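Local coordinates for protein putative short-chain dehydrogenase/reductase (Burkholderia xenovorans, PDB 5JY1) that binds NAD in a Rossmann-type fold of the short-chain dehydrogenase/reductase family and may act as a 3-oxoacyl-[acyl-carrier-protein] reductase, at residues A[9-14]-A[234-239]; A[83-86]-A[91-94]. All coordinates share one frame; numbering follows the deposited sequence.

Interaction 1. Residues A[9-14]-A[234-239]; sequences MGLLEQ and AAVFFA
Leu11 and Leu12, two consecutive leucines at the centre of a type I beta turn from Gly10 to Glu13, reach toward helix 227-239. Apolar contacts carry the pairing. Val236 CG1 meets two atoms of Leu11, CD1 at 3.8 Å and CB at 4.2 Å, and the two side chains cross at roughly a right angle. Val236 offers CG1 because that branch stands anti to the backbone N (chi1 170°). One residue on, Leu12 uses its CD2 methyl, which rests 4.2 Å from the Ala239 CB.

A second kind of contact is apolar against polar. Leu12 CD2 comes to 3.4 Å from Ala239 O, a carbonyl that this packing buries without any hydrogen-bonding partner. The polar ties of the turn lie outside the pair: Leu11 N is hydrogen-bonded to Glu37 OE1, and Leu12 shares a backbone hydrogen bond with Glu37.

The loop before the first strand of the Rossmann sheet, 16-20, is thereby packed on the helix that precedes the last, 250-253. Phe34 of helix 25-36 touches Leu12, Val236 and Ala239 together. Met242 of a second subunit packs on Leu11 and Val236, which places the contact at a subunit interface, and Phe238 of helix 227-239 reaches strands 187-194 and 250-253.

Interaction 2. Residues A[83-86]-A[91-94]; sequences RSAV and SLDI
Leu92 meets helix 75-89 near its C-terminal end through two successive levels of its side chain, a compact illustration of how a chain turns from helix to strand. Its CB lies 4.2 Å from Val86 CG2, a methyl that also approaches Leu92 N. From there CG runs anti to the backbone N (chi1 -180°), and the branch beyond it ends with CD1 at 4.1 Å from the Ala85 CB. Val86 and Ala85 are thus met in order, one near the root of the leucine and one at its tip.

The backbone just before Leu92 takes part as well. Val86 CG2, the branch anti to its own carbonyl carbon, packs over the carbonyl group of Ser91 and comes 3.9 Å from Ser91 C. Ala85 O and Ser91 O are 3.5 Å apart without a hydrogen bond, both being acceptors, a mildly unfavourable meeting if anything. The bond from CA to CB of Ser91 points away from the helix, and Ser91 OG donates to Asp93 OD2 at 2.8 Å, on the syn side and 32° out of the carboxylate plane. Asp93 is held further by a salt bridge from OD1 to Arg15 and a hydrogen bond from Val16 N to OD2.

Helix 75-89 joins parallel strands 64-69 and 94-97 in a right-handed beta-alpha-beta crossover of the Rossmann fold, and the contact packs its C-terminal part on the connection into strand 94-97. Strand 16-20 lies against Leu92 through Leu18, while helix 113-141 contributes Ala134 to Leu92 and Pro137 to Val86.

The centres of the two contacts lie about 16 Å apart, and interaction 2 is nested in sequence inside the long loop closed by interaction 1. One brings the chain's N-terminal turn to a late helix, 220 residues on; the other is a short-range helix-to-strand connection. Segment 9-14 leads into strand 16-20, and segment 91-94 reaches strand 94-97, its neighbour in the parallel Rossmann sheet. Direct packing joins the two contacts: Ile94 touches both segments of interaction 1, with Ile94 CD1 at 3.5 Å from Ala239 O and 4.2 Å from Leu12 CD2. The two meet around the start of these central strands, away from the NAD pocket.

Interaction 1. Residues A[9-14]-A[234-239]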
loop_
_atom_site.group_PDB
_atom_site.type_symbol
_atom_site.label_atom_id
_atom_site.label_comp_id
_atom_site.label_asym_id
_atom_site.label_seq_id
_atom_site.Cartn_x
_atom_site.Cartn_y
_atom_site.Cartn_z
ATOM N N MET A 9 -31.744 14.887 -11.874
ATOM C CA MET A 9 -31.234 13.859 -12.772
ATOM C C MET A 9 -30.483 12.789 -11.988
ATOM O O MET A 9 -29.451 13.074 -11.380
ATOM C CB MET A 9 -30.317 14.477 -13.833
ATOM N N GLY A 10 -31.002 11.562 -11.999
ATOM C CA GLY A 10 -30.315 10.473 -11.330
ATOM C C GLY A 10 -28.986 10.159 -11.988
ATOM O O GLY A 10 -28.810 10.307 -13.196
ATOM N N LEU A 11 -28.036 9.701 -11.172
ATOM C CA LEU A 11 -26.675 9.473 -11.639
ATOM C C LEU A 11 -26.539 8.243 -12.519
ATOM O O LEU A 11 -25.504 8.092 -13.180
ATOM C CB LEU A 11 -25.726 9.355 -10.444
ATOM C CG LEU A 11 -25.423 10.658 -9.695
ATOM C CD1 LEU A 11 -24.599 10.394 -8.450
ATOM C CD2 LEU A 11 -24.715 11.639 -10.618
ATOM N N LEU A 12 -27.545 7.366 -12.546
ATOM C CA LEU A 12 -27.467 6.127 -13.315
ATOM C C LEU A 12 -28.635 6.004 -14.288
ATOM O O LEU A 12 -29.009 4.891 -14.673
ATOM C CB LEU A 12 -27.413 4.910 -12.389
ATOM C CG LEU A 12 -26.386 4.939 -11.254
ATOM C CD1 LEU A 12 -26.491 3.685 -10.401
ATOM C CD2 LEU A 12 -24.971 5.098 -11.793
ATOM N N GLU A 13 -29.219 7.132 -14.695
ATOM C CA GLU A 13 -30.339 7.085 -15.625
ATOM C C GLU A 13 -29.934 6.387 -16.917
ATOM O O GLU A 13 -28.811 6.545 -17.406
ATOM C CB GLU A 13 -30.854 8.496 -15.915
ATOM C CG GLU A 13 -31.790 9.030 -14.843
ATOM C CD GLU A 13 -32.281 10.431 -15.137
ATOM O OE1 GLU A 13 -31.977 10.955 -16.229
ATOM O OE2 GLU A 13 -32.972 11.011 -14.271
ATOM N N GLN A 14 -30.861 5.590 -17.451
ATOM C CA GLN A 14 -30.688 4.816 -18.679
ATOM C C GLN A 14 -29.566 3.781 -18.589
ATOM O O GLN A 14 -29.138 3.250 -19.618
ATOM C CB GLN A 14 -30.465 5.725 -19.894
ATOM C CG GLN A 14 -31.732 6.448 -20.367
ATOM C CD GLN A 14 -32.034 7.689 -19.556
ATOM O OE1 GLN A 14 -31.170 8.544 -19.368
ATOM N NE2 GLN A 14 -33.264 7.792 -19.066
ATOM N N ALA A 234 -21.091 5.007 -2.274
ATOM C CA ALA A 234 -19.764 4.684 -2.791
ATOM C C ALA A 234 -19.871 3.773 -4.008
ATOM O O ALA A 234 -19.130 3.931 -4.987
ATOM C CB ALA A 234 -18.920 4.027 -1.697
ATOM N N ALA A 235 -20.796 2.819 -3.963
ATOM C CA ALA A 235 -21.073 2.005 -5.139
ATOM C C ALA A 235 -21.598 2.856 -6.292
ATOM O O ALA A 235 -21.218 2.648 -7.450
ATOM C CB ALA A 235 -22.073 0.907 -4.782
ATOM N N VAL A 236 -22.495 3.804 -6.001
ATOM C CA VAL A 236 -23.000 4.683 -7.055
ATOM C C VAL A 236 -21.854 5.457 -7.703
ATOM O O VAL A 236 -21.790 5.584 -8.931
ATOM C CB VAL A 236 -24.080 5.627 -6.493
ATOM C CG1 VAL A 236 -24.438 6.701 -7.525
ATOM C CG2 VAL A 236 -25.336 4.836 -6.126
ATOM N N PHE A 237 -20.933 5.986 -6.892
ATOM C CA PHE A 237 -19.765 6.670 -7.446
ATOM C C PHE A 237 -19.045 5.791 -8.462
ATOM O O PHE A 237 -18.813 6.202 -9.606
ATOM C CB PHE A 237 -18.810 7.076 -6.320
ATOM C CG PHE A 237 -17.493 7.656 -6.808
ATOM C CD1 PHE A 237 -17.447 8.908 -7.416
ATOM C CD2 PHE A 237 -16.309 6.953 -6.629
ATOM C CE1 PHE A 237 -16.243 9.439 -7.864
ATOM C CE2 PHE A 237 -15.089 7.483 -7.062
ATOM C CZ PHE A 237 -15.060 8.728 -7.673
ATOM N N PHE A 238 -18.712 4.561 -8.069
ATOM C CA PHE A 238 -17.957 3.666 -8.933
ATOM C C PHE A 238 -18.790 3.071 -10.056
ATOM O O PHE A 238 -18.236 2.342 -10.888
ATOM C CB PHE A 238 -17.329 2.534 -8.110
ATOM C CG PHE A 238 -16.101 2.956 -7.354
ATOM C CD1 PHE A 238 -14.961 3.347 -8.040
ATOM C CD2 PHE A 238 -16.079 2.958 -5.970
ATOM C CE1 PHE A 238 -13.821 3.740 -7.359
ATOM C CE2 PHE A 238 -14.947 3.352 -5.283
ATOM C CZ PHE A 238 -13.817 3.746 -5.980
ATOM N N ALA A 239 -20.097 3.345 -10.095
ATOM C CA ALA A 239 -20.961 2.851 -11.159
ATOM C C ALA A 239 -21.380 3.940 -12.139
ATOM O O ALA A 239 -22.160 3.658 -13.061
ATOM C CB ALA A 239 -22.214 2.199 -10.557
#

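Interaction 2. Residues A[83-86]-A[91-94]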
loop_
_atom_site.group_PDB
_atom_site.type_symbol
_atom_site.label_atom_id
_atom_site.label_comp_id
_atom_site.label_asym_id
_atom_site.label_seq_id
_atom_site.Cartn_x
_atom_site.Cartn_y
_atom_site.Cartn_z
ATOM N N ARG A 83 -27.580 -12.558 -19.530
ATOM C CA ARG A 83 -28.468 -12.508 -20.691
ATOM C C ARG A 83 -29.823 -11.921 -20.321
ATOM O O ARG A 83 -30.406 -11.163 -21.103
ATOM C CB ARG A 83 -28.666 -13.895 -21.308
ATOM C CG ARG A 83 -27.414 -14.491 -21.944
ATOM C CD ARG A 83 -27.758 -15.688 -22.834
ATOM N NE ARG A 83 -28.359 -16.790 -22.085
ATOM C CZ ARG A 83 -27.670 -17.721 -21.428
ATOM N NH1 ARG A 83 -26.341 -17.688 -21.410
ATOM N NH2 ARG A 83 -28.311 -18.688 -20.781
ATOM N N SER A 84 -30.351 -12.286 -19.148
ATOM C CA SER A 84 -31.630 -11.731 -18.708
ATOM C C SER A 84 -31.574 -10.211 -18.610
ATOM O O SER A 84 -32.520 -9.522 -19.016
ATOM C CB SER A 84 -32.038 -12.339 -17.365
ATOM O OG SER A 84 -32.275 -13.737 -17.480
ATOM N N ALA A 85 -30.478 -9.665 -18.075
ATOM C CA ALA A 85 -30.343 -8.212 -18.002
ATOM C C ALA A 85 -30.416 -7.581 -19.390
ATOM O O ALA A 85 -31.152 -6.610 -19.605
ATOM C CB ALA A 85 -29.031 -7.832 -17.303
ATOM N N VAL A 86 -29.652 -8.116 -20.346
ATOM C CA VAL A 86 -29.615 -7.527 -21.681
ATOM C C VAL A 86 -30.955 -7.715 -22.388
ATOM O O VAL A 86 -31.468 -6.791 -23.036
ATOM C CB VAL A 86 -28.450 -8.123 -22.494
ATOM C CG1 VAL A 86 -28.454 -7.575 -23.919
ATOM C CG2 VAL A 86 -27.117 -7.832 -21.816
ATOM N N SER A 91 -29.193 -3.740 -22.004
ATOM C CA SER A 91 -27.757 -3.599 -21.785
ATOM C C SER A 91 -27.417 -4.205 -20.429
ATOM O O SER A 91 -28.303 -4.600 -19.667
ATOM C CB SER A 91 -27.333 -2.127 -21.839
ATOM O OG SER A 91 -28.058 -1.361 -20.882
ATOM N N LEU A 92 -26.113 -4.269 -20.127
ATOM C CA LEU A 92 -25.652 -4.535 -18.758
ATOM C C LEU A 92 -24.443 -3.633 -18.533
ATOM O O LEU A 92 -23.299 -4.031 -18.775
ATOM C CB LEU A 92 -25.316 -6.003 -18.514
ATOM C CG LEU A 92 -24.845 -6.250 -17.072
ATOM C CD1 LEU A 92 -25.838 -5.670 -16.047
ATOM C CD2 LEU A 92 -24.606 -7.744 -16.830
ATOM N N ASP A 93 -24.714 -2.418 -18.059
ATOM C CA ASP A 93 -23.703 -1.377 -17.946
ATOM C C ASP A 93 -22.871 -1.490 -16.682
ATOM O O ASP A 93 -21.710 -1.067 -16.683
ATOM C CB ASP A 93 -24.374 -0.001 -17.967
ATOM C CG ASP A 93 -25.282 0.172 -19.155
ATOM O OD1 ASP A 93 -24.764 0.532 -20.232
ATOM O OD2 ASP A 93 -26.511 -0.057 -19.019
ATOM N N ILE A 94 -23.440 -2.056 -15.616
ATOM C CA ILE A 94 -22.864 -2.012 -14.274
ATOM C C ILE A 94 -22.975 -3.395 -13.647
ATOM O O ILE A 94 -24.074 -3.958 -13.580
ATOM C CB ILE A 94 -23.598 -0.986 -13.385
ATOM C CG1 ILE A 94 -23.525 0.427 -13.971
ATOM C CG2 ILE A 94 -23.095 -1.059 -11.932
ATOM C CD1 ILE A 94 -24.700 1.305 -13.537
#